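Local coordinates for protein polymerase cofactor VP35 (Reston ebolavirus, PDB 3L2A) that helps the virus evade the host interferon response through an RNA-binding interferon inhibitory domain and, as the full-length protein, serves as a polymerase cofactor, at residues P82-R87 with W113-K118; I8-L13 with N43-I48; P74-V79 with P107-G112. All coordinates share one frame; numbering follows the deposited sequence.

Overall arrangement
The three contacts run from one end of the domain to the other. Contact 2 joins the first turns of helices 10-19 and 45-57 in the helical part, and contact 1 pairs two parallel strands of the mixed sheet; their centres lie 22 Å apart, on opposite sides of the centre of the chain. Contact 3, 15 Å from contact 1 and 18 Å from contact 2 between centres, touches both. On the sheet side Pro107 packs against Trp113 and Leu116; on the helical side Ile75 meets Leu44 and Phe76 meets Ile48. This packing joins the two parts, while along the chain the segments of contacts 1 and 3 alternate.

Contact 1 (P82-R87 with W113-K118); sequences PIIHIR and WVCLFK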
loop_
_atom_site.group_PDB
_atom_site.type_symbol
_atom_site.label_atom_id
_atom_site.label_comp_id
_atom_site.label_asym_id
_atom_site.label_seq_id
_atom_site.Cartn_x
_atom_site.Cartn_y
_atom_site.Cartn_z
ATOM N N PRO A 82 -5.132 -4.450 -5.392
ATOM C CA PRO A 82 -5.546 -5.849 -5.243
ATOM C C PRO A 82 -6.921 -5.967 -4.606
ATOM O O PRO A 82 -7.275 -5.140 -3.763
ATOM C CB PRO A 82 -4.491 -6.430 -4.297
ATOM C CG PRO A 82 -3.950 -5.235 -3.553
ATOM C CD PRO A 82 -3.988 -4.106 -4.519
ATOM N N ILE A 83 -7.684 -6.979 -5.028
ATOM C CA ILE A 83 -8.954 -7.303 -4.387
ATOM C C ILE A 83 -8.656 -8.206 -3.193
ATOM O O ILE A 83 -7.947 -9.219 -3.327
ATOM C CB ILE A 83 -9.913 -8.012 -5.373
ATOM C CG1 ILE A 83 -10.224 -7.092 -6.561
ATOM C CG2 ILE A 83 -11.198 -8.446 -4.657
ATOM C CD1 ILE A 83 -10.939 -7.775 -7.747
ATOM N N ILE A 84 -9.174 -7.838 -2.031
ATOM C CA ILE A 84 -9.047 -8.643 -0.833
ATOM C C ILE A 84 -10.463 -9.070 -0.399
ATOM O O ILE A 84 -11.292 -8.228 -0.074
ATOM C CB ILE A 84 -8.316 -7.849 0.282
ATOM C CG1 ILE A 84 -6.926 -7.409 -0.209
ATOM C CG2 ILE A 84 -8.214 -8.662 1.560
ATOM C CD1 ILE A 84 -6.189 -6.473 0.724
ATOM N N HIS A 85 -10.742 -10.371 -0.430
ATOM C CA HIS A 85 -12.070 -10.872 -0.073
ATOM C C HIS A 85 -12.252 -10.938 1.434
ATOM O O HIS A 85 -11.424 -11.527 2.137
ATOM C CB HIS A 85 -12.306 -12.252 -0.676
ATOM C CG HIS A 85 -12.413 -12.243 -2.165
ATOM N ND1 HIS A 85 -11.309 -12.212 -2.990
ATOM C CD2 HIS A 85 -13.493 -12.255 -2.978
ATOM C CE1 HIS A 85 -11.706 -12.208 -4.250
ATOM N NE2 HIS A 85 -13.027 -12.234 -4.269
ATOM N N ILE A 86 -13.336 -10.338 1.926
ATOM C CA ILE A 86 -13.612 -10.311 3.367
ATOM C C ILE A 86 -15.062 -10.663 3.670
ATOM O O ILE A 86 -15.971 -10.411 2.857
ATOM C CB ILE A 86 -13.254 -8.955 4.044
ATOM C CG1 ILE A 86 -14.036 -7.807 3.402
ATOM C CG2 ILE A 86 -11.719 -8.706 4.069
ATOM C CD1 ILE A 86 -14.047 -6.556 4.228
ATOM N N ARG A 87 -15.278 -11.209 4.864
ATOM C CA ARG A 87 -16.566 -11.766 5.276
ATOM C C ARG A 87 -17.580 -10.722 5.786
ATOM O O ARG A 87 -18.791 -10.903 5.620
ATOM C CB ARG A 87 -16.305 -12.888 6.294
ATOM C CG ARG A 87 -17.415 -13.218 7.261
ATOM C CD ARG A 87 -16.826 -13.715 8.573
ATOM N NE ARG A 87 -16.191 -12.631 9.323
ATOM C CZ ARG A 87 -16.810 -11.888 10.235
ATOM N NH1 ARG A 87 -18.087 -12.110 10.529
ATOM N NH2 ARG A 87 -16.151 -10.922 10.859
ATOM N N TRP A 113 -5.802 4.663 -4.071
ATOM C CA TRP A 113 -6.594 3.452 -3.834
ATOM C C TRP A 113 -5.660 2.321 -3.469
ATOM O O TRP A 113 -4.895 1.808 -4.309
ATOM C CB TRP A 113 -7.412 3.097 -5.073
ATOM C CG TRP A 113 -8.429 4.155 -5.393
ATOM C CD1 TRP A 113 -8.310 5.174 -6.307
ATOM C CD2 TRP A 113 -9.710 4.307 -4.782
ATOM N NE1 TRP A 113 -9.455 5.938 -6.310
ATOM C CE2 TRP A 113 -10.327 5.436 -5.378
ATOM C CE3 TRP A 113 -10.406 3.596 -3.788
ATOM C CZ2 TRP A 113 -11.611 5.887 -4.999
ATOM C CZ3 TRP A 113 -11.695 4.039 -3.419
ATOM C CH2 TRP A 113 -12.273 5.170 -4.026
ATOM N N VAL A 114 -5.682 1.950 -2.205
ATOM C CA VAL A 114 -4.755 0.963 -1.693
ATOM C C VAL A 114 -5.132 -0.472 -2.083
ATOM O O VAL A 114 -4.294 -1.263 -2.530
ATOM C CB VAL A 114 -4.612 1.109 -0.148
ATOM C CG1 VAL A 114 -3.635 0.058 0.429
ATOM C CG2 VAL A 114 -4.144 2.526 0.201
ATOM N N CYS A 115 -6.391 -0.824 -1.865
ATOM C CA CYS A 115 -6.857 -2.154 -2.155
ATOM C C CYS A 115 -8.364 -2.065 -2.207
ATOM O O CYS A 115 -8.938 -1.021 -1.878
ATOM C CB CYS A 115 -6.386 -3.142 -1.084
ATOM S SG CYS A 115 -7.021 -2.801 0.602
ATOM N N LEU A 116 -8.984 -3.149 -2.641
ATOM C CA LEU A 116 -10.441 -3.216 -2.726
ATOM C C LEU A 116 -10.888 -4.375 -1.875
ATOM O O LEU A 116 -10.417 -5.487 -2.051
ATOM C CB LEU A 116 -10.857 -3.458 -4.166
ATOM C CG LEU A 116 -10.255 -2.533 -5.218
ATOM C CD1 LEU A 116 -10.740 -2.937 -6.585
ATOM C CD2 LEU A 116 -10.624 -1.089 -4.948
ATOM N N PHE A 117 -11.775 -4.101 -0.923
ATOM C CA PHE A 117 -12.290 -5.144 -0.062
ATOM C C PHE A 117 -13.597 -5.584 -0.676
ATOM O O PHE A 117 -14.547 -4.805 -0.716
ATOM C CB PHE A 117 -12.546 -4.614 1.345
ATOM C CG PHE A 117 -11.296 -4.275 2.106
ATOM C CD1 PHE A 117 -10.990 -2.954 2.396
ATOM C CD2 PHE A 117 -10.432 -5.288 2.540
ATOM C CE1 PHE A 117 -9.855 -2.620 3.124
ATOM C CE2 PHE A 117 -9.276 -4.973 3.274
ATOM C CZ PHE A 117 -8.990 -3.631 3.564
ATOM N N LYS A 118 -13.647 -6.815 -1.164
ATOM C CA LYS A 118 -14.886 -7.323 -1.732
ATOM C C LYS A 118 -15.668 -8.109 -0.694
ATOM O O LYS A 118 -15.196 -9.133 -0.182
ATOM C CB LYS A 118 -14.630 -8.197 -2.965
ATOM C CG LYS A 118 -15.888 -8.833 -3.517
ATOM C CD LYS A 118 -15.797 -9.043 -5.005
ATOM C CE LYS A 118 -17.147 -9.452 -5.585
ATOM N NZ LYS A 118 -17.000 -9.637 -7.052
#
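The parallel pairing of edge strand 83-85 with strand 113-118 closes one side of the domain's mixed sheet, matching Ile83 with Leu116, Ile84 with Phe117 and His85 with Lys118. Four backbone bonds carry the ladder. Leu116 N donates to Pro82 O, Ile84 N to Leu116 O at 2.7 Å, Lys118 N to Ile84 O, and Ile86 N to Lys118 O. The second is nearly straight, 174° at the hydrogen, whereas Lys118 N sits above the carbonyl plane of Ile84 and its bond bends to 149°. Pro82 has no N-H to offer, and it suits the position just before the strand, where its carbonyl oxygen accepts from Leu116 N; its ring CD lies 3.5 Å from Val114 O.

On one face Ile84, Phe117 and Cys115 pack toward the interior. Ile84 CB comes 4.0 Å from Phe117 CD2, the two side chains lying side by side, while Ile84 CD1 reaches Cys115 SG at 3.8 Å. The sulfur in turn stands over one face of the Phe117 ring, toward its rim. In Ile86, chi1 of 59° sets CG1 between the backbone N and the carbonyl carbon, 4.1 Å from Phe117 CB. Its CD1 lies 3.8 Å from the same Phe117 CB. Gln30 of helix 27-41 touches Ile84 and Cys115 on this side.

The other face mixes the apolar Ile83 and Leu116 with His85 and Lys118. Ile83 CG2 lies 3.8 Å from Lys118 CB, using the aliphatic base of the lysine, whose extended chain carries NZ away from strand 83-85. The chemistry implies an edge strand whose register is set by four backbone bonds, with apolar packing around the buried Phe117 and Cys115 covering one face.

Contact 2 (I8-L13 with N43-I48); sequences ISAKDL and NLLDTI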
loop_
_atom_site.group_PDB
_atom_site.type_symbol
_atom_site.label_atom_id
_atom_site.label_comp_id
_atom_site.label_asym_id
_atom_site.label_seq_id
_atom_site.Cartn_x
_atom_site.Cartn_y
_atom_site.Cartn_z
ATOM N N ILE A 8 17.183 -6.489 -0.952
ATOM C CA ILE A 8 16.329 -6.666 0.202
ATOM C C ILE A 8 15.149 -7.590 -0.083
ATOM O O ILE A 8 14.580 -7.554 -1.175
ATOM C CB ILE A 8 15.845 -5.292 0.733
ATOM C CG1 ILE A 8 15.326 -5.447 2.160
ATOM C CG2 ILE A 8 14.785 -4.667 -0.204
ATOM C CD1 ILE A 8 15.231 -4.148 2.933
ATOM N N SER A 9 14.804 -8.419 0.900
ATOM C CA SER A 9 13.649 -9.308 0.791
ATOM C C SER A 9 12.341 -8.560 1.058
ATOM O O SER A 9 12.341 -7.462 1.659
ATOM C CB SER A 9 13.777 -10.490 1.763
ATOM O OG SER A 9 13.576 -10.071 3.111
ATOM N N ALA A 10 11.221 -9.149 0.637
ATOM C CA ALA A 10 9.917 -8.522 0.907
ATOM C C ALA A 10 9.666 -8.431 2.415
ATOM O O ALA A 10 9.138 -7.424 2.922
ATOM C CB ALA A 10 8.795 -9.306 0.215
ATOM N N LYS A 11 10.084 -9.469 3.137
ATOM C CA LYS A 11 9.906 -9.506 4.592
ATOM C C LYS A 11 10.691 -8.359 5.233
ATOM O O LYS A 11 10.170 -7.646 6.079
ATOM C CB LYS A 11 10.374 -10.865 5.139
ATOM C CG LYS A 11 10.280 -11.012 6.650
ATOM C CD LYS A 11 10.940 -12.315 7.124
ATOM C CE LYS A 11 10.981 -12.376 8.637
ATOM N NZ LYS A 11 9.595 -12.374 9.233
ATOM N N ASP A 12 11.947 -8.188 4.823
ATOM C CA ASP A 12 12.786 -7.139 5.418
ATOM C C ASP A 12 12.338 -5.729 5.037
ATOM O O ASP A 12 12.398 -4.800 5.870
ATOM C CB ASP A 12 14.265 -7.362 5.079
ATOM C CG ASP A 12 14.867 -8.530 5.845
ATOM O OD1 ASP A 12 14.168 -9.134 6.705
ATOM O OD2 ASP A 12 16.055 -8.833 5.605
ATOM N N LEU A 13 11.882 -5.548 3.794
ATOM C CA LEU A 13 11.349 -4.234 3.406
ATOM C C LEU A 13 10.090 -3.856 4.182
ATOM O O LEU A 13 9.949 -2.713 4.628
ATOM C CB LEU A 13 11.118 -4.159 1.890
ATOM C CG LEU A 13 10.731 -2.777 1.396
ATOM C CD1 LEU A 13 11.801 -1.720 1.692
ATOM C CD2 LEU A 13 10.481 -2.911 -0.099
ATOM N N ASN A 43 9.761 -8.112 -9.217
ATOM C CA ASN A 43 11.202 -7.960 -9.012
ATOM C C ASN A 43 11.636 -6.495 -8.888
ATOM O O ASN A 43 12.684 -6.090 -9.413
ATOM C CB ASN A 43 12.001 -8.715 -10.088
ATOM C CG ASN A 43 11.690 -10.193 -10.088
ATOM O OD1 ASN A 43 11.784 -10.858 -9.051
ATOM N ND2 ASN A 43 11.285 -10.719 -11.247
ATOM N N LEU A 44 10.846 -5.729 -8.135
ATOM C CA LEU A 44 11.075 -4.274 -7.972
ATOM C C LEU A 44 11.308 -3.854 -6.519
ATOM O O LEU A 44 11.255 -2.660 -6.218
ATOM C CB LEU A 44 9.877 -3.506 -8.575
ATOM C CG LEU A 44 9.859 -3.549 -10.117
ATOM C CD1 LEU A 44 8.558 -3.001 -10.615
ATOM C CD2 LEU A 44 11.017 -2.689 -10.680
ATOM N N LEU A 45 11.550 -4.801 -5.608
ATOM C CA LEU A 45 11.725 -4.410 -4.200
ATOM C C LEU A 45 12.851 -3.424 -3.978
ATOM O O LEU A 45 12.766 -2.569 -3.094
ATOM C CB LEU A 45 11.985 -5.631 -3.317
ATOM C CG LEU A 45 10.754 -6.534 -3.169
ATOM C CD1 LEU A 45 11.215 -7.882 -2.562
ATOM C CD2 LEU A 45 9.687 -5.868 -2.294
ATOM N N ASP A 46 13.937 -3.584 -4.730
ATOM C CA ASP A 46 15.085 -2.697 -4.505
ATOM C C ASP A 46 14.883 -1.309 -5.087
ATOM O O ASP A 46 15.412 -0.320 -4.556
ATOM C CB ASP A 46 16.345 -3.385 -5.043
ATOM C CG ASP A 46 16.637 -4.652 -4.280
ATOM O OD1 ASP A 46 16.659 -4.571 -3.037
ATOM O OD2 ASP A 46 16.843 -5.699 -4.908
ATOM N N THR A 47 14.107 -1.227 -6.166
ATOM C CA THR A 47 13.690 0.084 -6.679
ATOM C C THR A 47 12.783 0.800 -5.667
ATOM O O THR A 47 12.954 1.974 -5.378
ATOM C CB THR A 47 12.950 -0.107 -8.001
ATOM O OG1 THR A 47 13.844 -0.701 -8.965
ATOM C CG2 THR A 47 12.472 1.218 -8.563
ATOM N N ILE A 48 11.806 0.070 -5.155
ATOM C CA ILE A 48 10.887 0.614 -4.139
ATOM C C ILE A 48 11.656 1.065 -2.875
ATOM O O ILE A 48 11.443 2.144 -2.348
ATOM C CB ILE A 48 9.842 -0.451 -3.813
ATOM C CG1 ILE A 48 8.911 -0.640 -5.011
ATOM C CG2 ILE A 48 9.050 -0.076 -2.549
ATOM C CD1 ILE A 48 8.041 -1.943 -4.924
HETATM O O HOH W 1 14.893 -7.706 -3.956
#
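Leu45 fills the close-packed part of this contact between the first turns of helices 10-19 and 45-57, and its two methyls divide the work. CD1 presses on the backbone at the start of the first helix, 3.4 Å from Ala10 N, and lies 3.9 Å from Ala10 CB; a small residue here lets the leucine approach the main chain. CD2 meets Leu13 CD2 at 3.8 Å as the two side chains cross obliquely. The same Leu13 CD2 lies 4.0 Å from Ile48 CG2. Cys36 of helix 27-41 touches Leu13 and Ile35 touches Ile48, extending this apolar patch into the helical core.

The polar side, by contrast, is bridged by water, with Asp46 partly exposed although Ile8 is buried. Ile8 N, ahead of the helix, donates to Asp46 OD1 at 2.9 Å, using the syn lone pair in a bond bent to 146°. A water links the same two residues again, donating to Ile8 O and to Asp46 OD2. Both carboxylate oxygens are thereby engaged, as are both backbone polar atoms of Ile8. Ser9 at the N-cap turns its hydroxyl back, and its OG accepts from Asp12 N at 3.0 Å. Asp46, in the first turn of its own helix, probably gains from the helix dipole. Apolar contact thus joins the helix starts, while one carboxylate and its water hold Ile8, the loop residue just before the N-cap Ser9.

Contact 3 (P74-V79 with P107-G112); sequences PIFQDV and PKIDRG
The short helix 75-78 faces the 3-10 turn 109-111, with Phe76 and Ile109 the nearest pair at 5.9 Å between CA atoms.

A water links the two backbones. It donates to Phe76 O and, at 2.6 Å, to Val79 O, and accepts from Ile109 N and, at 2.9 Å, from Lys108 NZ. Four partners thus hold one molecule, which serves the carbonyl oxygens of Phe76, in the helix, and Val79, the residue after it, together with the first N-H of the turn. Lys108 reaches it by folding its chain: chi2 of -74° and chi3 of 90° bend it, and the ammonium ends near the carbonyl oxygens of Gln77 and Val79 as well, though at longer range.

Beside this water Ile109 supplies the apolar packing. Its CG2 and CD1 both lie 4.1 Å from Phe76 CD1, approaching that ring atom at a slant, and Ile109 CD1 also comes within 3.6 Å of Val79 O. A branched side chain suits the place because its two ends can share the same ring atom. Ile35 and Ile38 of helix 27-41 and Ile69 of helix 62-72 also touch Phe76.

Toward solvent, the side chains of Gln77 and Asp110 cross. Asp110 OD1 rests 3.3 Å from Gln77 CG, and the amide and carboxylate planes are 44° apart.

What results is a joint between the helical and sheet parts in which buried hydrocarbon gives contact, while a water links the backbones of the two segments and accepts from Lys108 NZ, probably a charged ammonium group.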
loop_
_atom_site.group_PDB
_atom_site.type_symbol
_atom_site.label_atom_id
_atom_site.label_comp_id
_atom_site.label_asym_id
_atom_site.label_seq_id
_atom_site.Cartn_x
_atom_site.Cartn_y
_atom_site.Cartn_z
ATOM N N PRO A 74 6.725 3.056 -11.930
ATOM C CA PRO A 74 5.743 2.732 -12.964
ATOM C C PRO A 74 4.811 1.573 -12.721
ATOM O O PRO A 74 3.671 1.599 -13.223
ATOM C CB PRO A 74 6.619 2.399 -14.181
ATOM C CG PRO A 74 7.764 3.254 -14.043
ATOM C CD PRO A 74 8.063 3.283 -12.533
ATOM N N ILE A 75 5.278 0.546 -12.010
ATOM C CA ILE A 75 4.452 -0.655 -11.777
ATOM C C ILE A 75 3.109 -0.328 -11.129
ATOM O O ILE A 75 2.138 -1.025 -11.368
ATOM C CB ILE A 75 5.197 -1.750 -10.936
ATOM C CG1 ILE A 75 4.500 -3.114 -11.042
ATOM C CG2 ILE A 75 5.409 -1.332 -9.463
ATOM C CD1 ILE A 75 4.584 -3.720 -12.424
ATOM N N PHE A 76 3.058 0.751 -10.352
ATOM C CA PHE A 76 1.842 1.118 -9.621
ATOM C C PHE A 76 0.817 1.806 -10.484
ATOM O O PHE A 76 -0.308 2.017 -10.061
ATOM C CB PHE A 76 2.179 1.890 -8.334
ATOM C CG PHE A 76 2.969 1.070 -7.383
ATOM C CD1 PHE A 76 2.369 -0.001 -6.726
ATOM C CD2 PHE A 76 4.332 1.323 -7.176
ATOM C CE1 PHE A 76 3.092 -0.799 -5.852
ATOM C CE2 PHE A 76 5.062 0.521 -6.307
ATOM C CZ PHE A 76 4.454 -0.527 -5.651
ATOM N N GLN A 77 1.214 2.091 -11.720
ATOM C CA GLN A 77 0.290 2.487 -12.766
ATOM C C GLN A 77 -0.106 1.277 -13.625
ATOM O O GLN A 77 -1.186 1.263 -14.208
ATOM C CB GLN A 77 0.908 3.606 -13.615
ATOM C CG GLN A 77 0.870 4.947 -12.907
ATOM C CD GLN A 77 1.981 5.864 -13.343
ATOM O OE1 GLN A 77 3.166 5.516 -13.240
ATOM N NE2 GLN A 77 1.617 7.049 -13.829
ATOM N N ASP A 78 0.774 0.271 -13.680
ATOM C CA ASP A 78 0.621 -0.916 -14.532
ATOM C C ASP A 78 -0.351 -1.933 -13.895
ATOM O O ASP A 78 -0.919 -2.769 -14.594
ATOM C CB ASP A 78 1.971 -1.657 -14.747
ATOM C CG ASP A 78 3.077 -0.824 -15.482
ATOM O OD1 ASP A 78 2.785 0.195 -16.162
ATOM O OD2 ASP A 78 4.273 -1.246 -15.388
ATOM N N VAL A 79 -0.486 -1.907 -12.569
ATOM C CA VAL A 79 -1.177 -2.977 -11.826
ATOM C C VAL A 79 -2.329 -2.366 -11.020
ATOM O O VAL A 79 -2.154 -1.296 -10.439
ATOM C CB VAL A 79 -0.168 -3.685 -10.862
ATOM C CG1 VAL A 79 -0.855 -4.609 -9.894
ATOM C CG2 VAL A 79 0.882 -4.463 -11.650
ATOM N N PRO A 107 -10.089 2.042 -10.372
ATOM C CA PRO A 107 -9.311 2.664 -9.303
ATOM C C PRO A 107 -7.815 2.451 -9.523
ATOM O O PRO A 107 -7.385 1.373 -9.964
ATOM C CB PRO A 107 -9.786 1.925 -8.047
ATOM C CG PRO A 107 -10.209 0.613 -8.532
ATOM C CD PRO A 107 -10.825 0.861 -9.883
ATOM N N LYS A 108 -7.043 3.495 -9.262
ATOM C CA LYS A 108 -5.615 3.468 -9.517
ATOM C C LYS A 108 -4.854 3.613 -8.219
ATOM O O LYS A 108 -5.153 4.493 -7.423
ATOM C CB LYS A 108 -5.234 4.579 -10.504
ATOM C CG LYS A 108 -5.833 4.415 -11.922
ATOM C CD LYS A 108 -5.137 3.296 -12.716
ATOM C CE LYS A 108 -5.794 1.916 -12.516
ATOM N NZ LYS A 108 -4.832 0.776 -12.694
ATOM N N ILE A 109 -3.869 2.749 -8.003
ATOM C CA ILE A 109 -3.029 2.871 -6.805
ATOM C C ILE A 109 -2.413 4.275 -6.674
ATOM O O ILE A 109 -2.363 4.806 -5.573
ATOM C CB ILE A 109 -1.956 1.771 -6.756
ATOM C CG1 ILE A 109 -2.632 0.388 -6.725
ATOM C CG2 ILE A 109 -1.030 1.957 -5.544
ATOM C CD1 ILE A 109 -1.677 -0.765 -6.906
ATOM N N ASP A 110 -1.953 4.873 -7.783
ATOM C CA ASP A 110 -1.284 6.191 -7.711
ATOM C C ASP A 110 -2.229 7.358 -7.392
ATOM O O ASP A 110 -1.778 8.471 -7.089
ATOM C CB ASP A 110 -0.383 6.462 -8.935
ATOM C CG ASP A 110 -1.148 6.947 -10.160
ATOM O OD1 ASP A 110 -0.481 7.422 -11.113
ATOM O OD2 ASP A 110 -2.388 6.841 -10.196
ATOM N N ARG A 111 -3.532 7.090 -7.425
ATOM C CA ARG A 111 -4.528 8.066 -6.988
ATOM C C ARG A 111 -4.987 7.838 -5.539
ATOM O O ARG A 111 -5.867 8.532 -5.048
ATOM C CB ARG A 111 -5.719 8.089 -7.934
ATOM C CG ARG A 111 -5.349 8.520 -9.333
ATOM C CD ARG A 111 -6.587 8.682 -10.184
ATOM N NE ARG A 111 -6.266 9.160 -11.523
ATOM C CZ ARG A 111 -7.173 9.559 -12.411
ATOM N NH1 ARG A 111 -8.464 9.541 -12.098
ATOM N NH2 ARG A 111 -6.791 9.981 -13.610
ATOM N N GLY A 112 -4.366 6.882 -4.847
ATOM C CA GLY A 112 -4.619 6.703 -3.415
ATOM C C GLY A 112 -5.415 5.445 -3.067
ATOM O O GLY A 112 -5.654 5.177 -1.905
HETATM O O HOH W 2 -3.141 1.149 -10.334
#